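Local coordinates for protein transcriptional regulator, AsnC family (Agrobacterium tumefaciens str. C58, PDB 3I4P) that regulates transcription as an AsnC-family factor, binding specific DNA sequences through a winged helix-turn-helix domain joined to an Lrp/AsnC-type ligand-binding domain, at the interface of chains A and B. Sequence-based numbering; all coordinates share one arbitrary frame. Chains: chain A/B, Transcriptional regulator, AsnC family.

The interface of chains A and B. Residues chain A 66, 93-94, 96, 107, 140, 143-145; chain B 66, 94, 96, 107, 140, 143-145.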
loop_
_atom_site.group_PDB
_atom_site.type_symbol
_atom_site.label_atom_id
_atom_site.label_comp_id
_atom_site.label_asym_id
_atom_site.label_seq_id
_atom_site.Cartn_x
_atom_site.Cartn_y
_atom_site.Cartn_z
ATOM N N PHE A 66 -0.407 -7.199 17.499
ATOM C CA PHE A 66 -1.390 -7.689 16.534
ATOM C C PHE A 66 -0.628 -8.228 15.345
ATOM O O PHE A 66 0.089 -7.479 14.658
ATOM C CB PHE A 66 -2.375 -6.580 16.109
ATOM C CG PHE A 66 -3.475 -6.390 17.090
ATOM C CD1 PHE A 66 -4.596 -7.198 17.045
ATOM C CD2 PHE A 66 -3.348 -5.460 18.119
ATOM C CE1 PHE A 66 -5.630 -7.044 17.992
ATOM C CE2 PHE A 66 -4.330 -5.312 19.045
ATOM C CZ PHE A 66 -5.489 -6.102 18.982
ATOM N N VAL A 93 -4.014 -14.921 22.220
ATOM C CA VAL A 93 -5.191 -14.837 23.054
ATOM C C VAL A 93 -6.451 -14.663 22.201
ATOM O O VAL A 93 -7.586 -14.949 22.658
ATOM C CB VAL A 93 -5.032 -13.807 24.192
ATOM C CG1 VAL A 93 -4.014 -14.333 25.247
ATOM C CG2 VAL A 93 -4.690 -12.461 23.661
ATOM N N GLU A 94 -6.257 -14.226 20.954
ATOM C CA GLU A 94 -7.366 -14.061 20.023
ATOM C C GLU A 94 -6.840 -14.379 18.666
ATOM O O GLU A 94 -5.708 -14.066 18.361
ATOM C CB GLU A 94 -7.951 -12.635 20.052
ATOM C CG GLU A 94 -8.543 -12.257 21.352
ATOM C CD GLU A 94 -9.052 -10.786 21.419
ATOM O OE1 GLU A 94 -9.531 -10.264 20.402
ATOM O OE2 GLU A 94 -8.971 -10.209 22.531
ATOM N N TYR A 96 -8.341 -14.808 14.524
ATOM C CA TYR A 96 -9.437 -14.640 13.584
ATOM C C TYR A 96 -9.010 -14.924 12.186
ATOM O O TYR A 96 -7.922 -14.512 11.743
ATOM C CB TYR A 96 -9.991 -13.191 13.582
ATOM C CG TYR A 96 -10.560 -12.779 14.894
ATOM C CD1 TYR A 96 -11.903 -12.951 15.187
ATOM C CD2 TYR A 96 -9.738 -12.262 15.874
ATOM C CE1 TYR A 96 -12.395 -12.589 16.404
ATOM C CE2 TYR A 96 -10.216 -11.933 17.099
ATOM C CZ TYR A 96 -11.534 -12.090 17.364
ATOM O OH TYR A 96 -11.979 -11.735 18.614
ATOM N N ARG A 107 -4.085 -11.625 18.082
ATOM C CA ARG A 107 -3.642 -10.792 19.204
ATOM C C ARG A 107 -2.791 -11.617 20.146
ATOM O O ARG A 107 -3.226 -12.678 20.624
ATOM C CB ARG A 107 -4.803 -10.229 20.003
ATOM C CG ARG A 107 -4.341 -9.207 20.996
ATOM C CD ARG A 107 -5.468 -8.342 21.576
ATOM N NE ARG A 107 -6.163 -9.007 22.669
ATOM C CZ ARG A 107 -5.805 -9.036 23.960
ATOM N NH1 ARG A 107 -6.570 -9.695 24.820
ATOM N NH2 ARG A 107 -4.718 -8.453 24.415
ATOM N N GLN A 140 -3.321 -0.133 25.782
ATOM C CA GLN A 140 -4.665 -0.698 25.836
ATOM C C GLN A 140 -5.616 0.289 26.524
ATOM O O GLN A 140 -5.634 0.395 27.755
ATOM C CB GLN A 140 -4.635 -2.017 26.574
ATOM C CG GLN A 140 -5.894 -2.844 26.520
ATOM C CD GLN A 140 -5.702 -4.140 27.335
ATOM O OE1 GLN A 140 -5.632 -4.096 28.574
ATOM N NE2 GLN A 140 -5.606 -5.294 26.634
ATOM N N TYR A 143 -10.301 -2.678 27.363
ATOM C CA TYR A 143 -10.460 -4.104 27.134
ATOM C C TYR A 143 -11.539 -4.638 28.058
ATOM O O TYR A 143 -11.380 -4.708 29.267
ATOM C CB TYR A 143 -9.135 -4.886 27.273
ATOM C CG TYR A 143 -9.319 -6.395 27.284
ATOM C CD1 TYR A 143 -9.261 -7.140 26.118
ATOM C CD2 TYR A 143 -9.550 -7.071 28.463
ATOM C CE1 TYR A 143 -9.438 -8.534 26.134
ATOM C CE2 TYR A 143 -9.720 -8.439 28.497
ATOM C CZ TYR A 143 -9.671 -9.172 27.329
ATOM O OH TYR A 143 -9.844 -10.531 27.391
ATOM N N THR A 144 -12.632 -5.070 27.447
ATOM C CA THR A 144 -13.725 -5.641 28.168
ATOM C C THR A 144 -14.129 -6.968 27.545
ATOM O O THR A 144 -13.986 -7.175 26.324
ATOM C CB THR A 144 -14.960 -4.673 28.186
ATOM O OG1 THR A 144 -15.911 -5.171 29.126
ATOM C CG2 THR A 144 -15.604 -4.568 26.814
ATOM N N THR A 145 -14.663 -7.833 28.410
ATOM C CA THR A 145 -15.240 -9.133 28.033
ATOM C C THR A 145 -16.777 -9.068 27.999
ATOM O O THR A 145 -17.448 -10.034 27.647
ATOM C CB THR A 145 -14.756 -10.206 29.075
ATOM O OG1 THR A 145 -15.292 -9.898 30.374
ATOM C CG2 THR A 145 -13.222 -10.214 29.138
ATOM N N PHE B 66 -12.837 -5.354 12.836
ATOM C CA PHE B 66 -11.640 -4.662 13.312
ATOM C C PHE B 66 -11.569 -3.334 12.594
ATOM O O PHE B 66 -11.446 -3.287 11.356
ATOM C CB PHE B 66 -10.364 -5.495 13.070
ATOM C CG PHE B 66 -10.150 -6.525 14.120
ATOM C CD1 PHE B 66 -9.528 -6.190 15.309
ATOM C CD2 PHE B 66 -10.655 -7.812 13.955
ATOM C CE1 PHE B 66 -9.350 -7.156 16.322
ATOM C CE2 PHE B 66 -10.502 -8.747 14.930
ATOM C CZ PHE B 66 -9.836 -8.425 16.123
ATOM N N GLU B 94 -12.703 -3.746 22.476
ATOM C CA GLU B 94 -11.265 -3.598 22.651
ATOM C C GLU B 94 -10.857 -2.396 21.871
ATOM O O GLU B 94 -11.394 -2.144 20.812
ATOM C CB GLU B 94 -10.484 -4.838 22.173
ATOM C CG GLU B 94 -10.790 -6.068 22.932
ATOM C CD GLU B 94 -10.076 -7.345 22.396
ATOM O OE1 GLU B 94 -8.941 -7.244 21.909
ATOM O OE2 GLU B 94 -10.694 -8.431 22.514
ATOM N N TYR B 96 -7.235 0.044 21.153
ATOM C CA TYR B 96 -5.798 0.199 21.313
ATOM C C TYR B 96 -5.284 1.374 20.557
ATOM O O TYR B 96 -5.674 1.624 19.401
ATOM C CB TYR B 96 -5.013 -1.032 20.787
ATOM C CG TYR B 96 -5.336 -2.288 21.516
ATOM C CD1 TYR B 96 -4.602 -2.694 22.618
ATOM C CD2 TYR B 96 -6.419 -3.053 21.134
ATOM C CE1 TYR B 96 -4.932 -3.835 23.285
ATOM C CE2 TYR B 96 -6.773 -4.170 21.814
ATOM C CZ TYR B 96 -6.036 -4.563 22.880
ATOM O OH TYR B 96 -6.422 -5.707 23.534
ATOM N N ARG B 107 -11.736 -3.371 18.157
ATOM C CA ARG B 107 -12.553 -4.559 17.892
ATOM C C ARG B 107 -13.989 -4.288 18.290
ATOM O O ARG B 107 -14.264 -3.900 19.438
ATOM C CB ARG B 107 -12.081 -5.774 18.669
ATOM C CG ARG B 107 -12.778 -7.020 18.218
ATOM C CD ARG B 107 -12.109 -8.319 18.686
ATOM N NE ARG B 107 -12.486 -8.670 20.048
ATOM C CZ ARG B 107 -13.579 -9.338 20.441
ATOM N NH1 ARG B 107 -13.755 -9.570 21.735
ATOM N NH2 ARG B 107 -14.499 -9.762 19.603
ATOM N N GLN B 140 -14.174 -16.450 14.292
ATOM C CA GLN B 140 -13.391 -16.417 15.522
ATOM C C GLN B 140 -12.885 -17.826 15.854
ATOM O O GLN B 140 -13.633 -18.658 16.378
ATOM C CB GLN B 140 -14.235 -15.870 16.651
ATOM C CG GLN B 140 -13.514 -15.552 17.935
ATOM C CD GLN B 140 -14.518 -15.026 18.981
ATOM O OE1 GLN B 140 -15.351 -15.794 19.490
ATOM N NE2 GLN B 140 -14.444 -13.711 19.292
ATOM N N TYR B 143 -10.837 -17.358 21.054
ATOM C CA TYR B 143 -10.953 -16.194 21.916
ATOM C C TYR B 143 -10.911 -16.642 23.365
ATOM O O TYR B 143 -11.819 -17.281 23.872
ATOM C CB TYR B 143 -12.205 -15.341 21.607
ATOM C CG TYR B 143 -12.480 -14.267 22.647
ATOM C CD1 TYR B 143 -11.971 -12.985 22.516
ATOM C CD2 TYR B 143 -13.248 -14.538 23.758
ATOM C CE1 TYR B 143 -12.224 -11.999 23.484
ATOM C CE2 TYR B 143 -13.511 -13.581 24.714
ATOM C CZ TYR B 143 -12.992 -12.309 24.581
ATOM O OH TYR B 143 -13.267 -11.376 25.547
ATOM N N THR B 144 -9.847 -16.237 24.041
ATOM C CA THR B 144 -9.673 -16.538 25.428
ATOM C C THR B 144 -9.335 -15.273 26.201
ATOM O O THR B 144 -8.710 -14.338 25.663
ATOM C CB THR B 144 -8.539 -17.601 25.640
ATOM O OG1 THR B 144 -8.588 -18.052 26.992
ATOM C CG2 THR B 144 -7.167 -17.016 25.345
ATOM N N THR B 145 -9.735 -15.293 27.474
ATOM C CA THR B 145 -9.423 -14.244 28.458
ATOM C C THR B 145 -8.277 -14.680 29.388
ATOM O O THR B 145 -7.824 -13.921 30.241
ATOM C CB THR B 145 -10.723 -13.946 29.288
ATOM O OG1 THR B 145 -11.089 -15.108 30.054
ATOM C CG2 THR B 145 -11.871 -13.571 28.338
HETATM O O HOH W 1 -8.648 -11.646 25.126
HETATM O O HOH W 2 -12.972 -8.847 24.397
HETATM O O HOH W 3 -7.957 -11.340 29.765
#
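Two acidic side chains meet across the two-fold axis in this part of the interface: A:Glu94 and B:Glu94 reach tip to tip, their carboxylate planes nearly perpendicular. Their OE2 oxygens stand 2.5 Å from each other, a clash if both are ionised; a proton shared between the two acids would relieve it, although protonation is not seen. Each carboxylate is bound by the arginines of both chains: OE2 by Arg107 of its own chain, OE1 by that of the partner. A:Arg107, its chain bent at chi3, donates a hydrogen bond from NE to OE2 of A:Glu94 (3.1 Å), also a salt bridge within the chain, in the guanidinium plane but from above the carboxylate plane, and the same NE forms a salt bridge with B:Glu94 OE1 at 3.4 Å. The twin B:Arg107 repeats this, so the two positive groups probably offset the acidic pair.

Among the hydrogen bonds across the chains, the extended B:Gln140 presents NE2 to the phenol OH of A:Tyr96 at 3.2 Å (160° at H), nearly in the amide plane. That hydroxyl also lies over one face of the B:Arg107 guanidinium. On the backbone, B:Thr144 N donates to A:Val93 O at 2.9 Å, nearly along the C=O axis. Water 1 joins A:Glu94 OE2, A:Arg107 NH1 and A:Tyr143 OH to B:Thr144 O, linking the charged cluster to the opposite chain.

Apolar packing flanks the polar cluster. A:Phe66 turns its CE2–CZ edge onto a face of the B:Tyr96 ring, edge-to-face with planes 74° apart and centroids 5.2 Å apart. A:Tyr143, CG anti to the backbone N (chi1 170°), runs alongside B:Glu94, its CD1 3.7 Å from the glutamate CG.

In the fold, strand 92-98 of each chain pairs antiparallel with strand 139-143 of the other, as the bridges A:Glu94–B:Tyr143 and A:Tyr96–B:Gln140 show. Strands 63-70 and 104-110 contribute A:Phe66 and A:Arg107, so the sheets of two Lrp/AsnC ligand-binding domains face each other in what is probably the family's dimer.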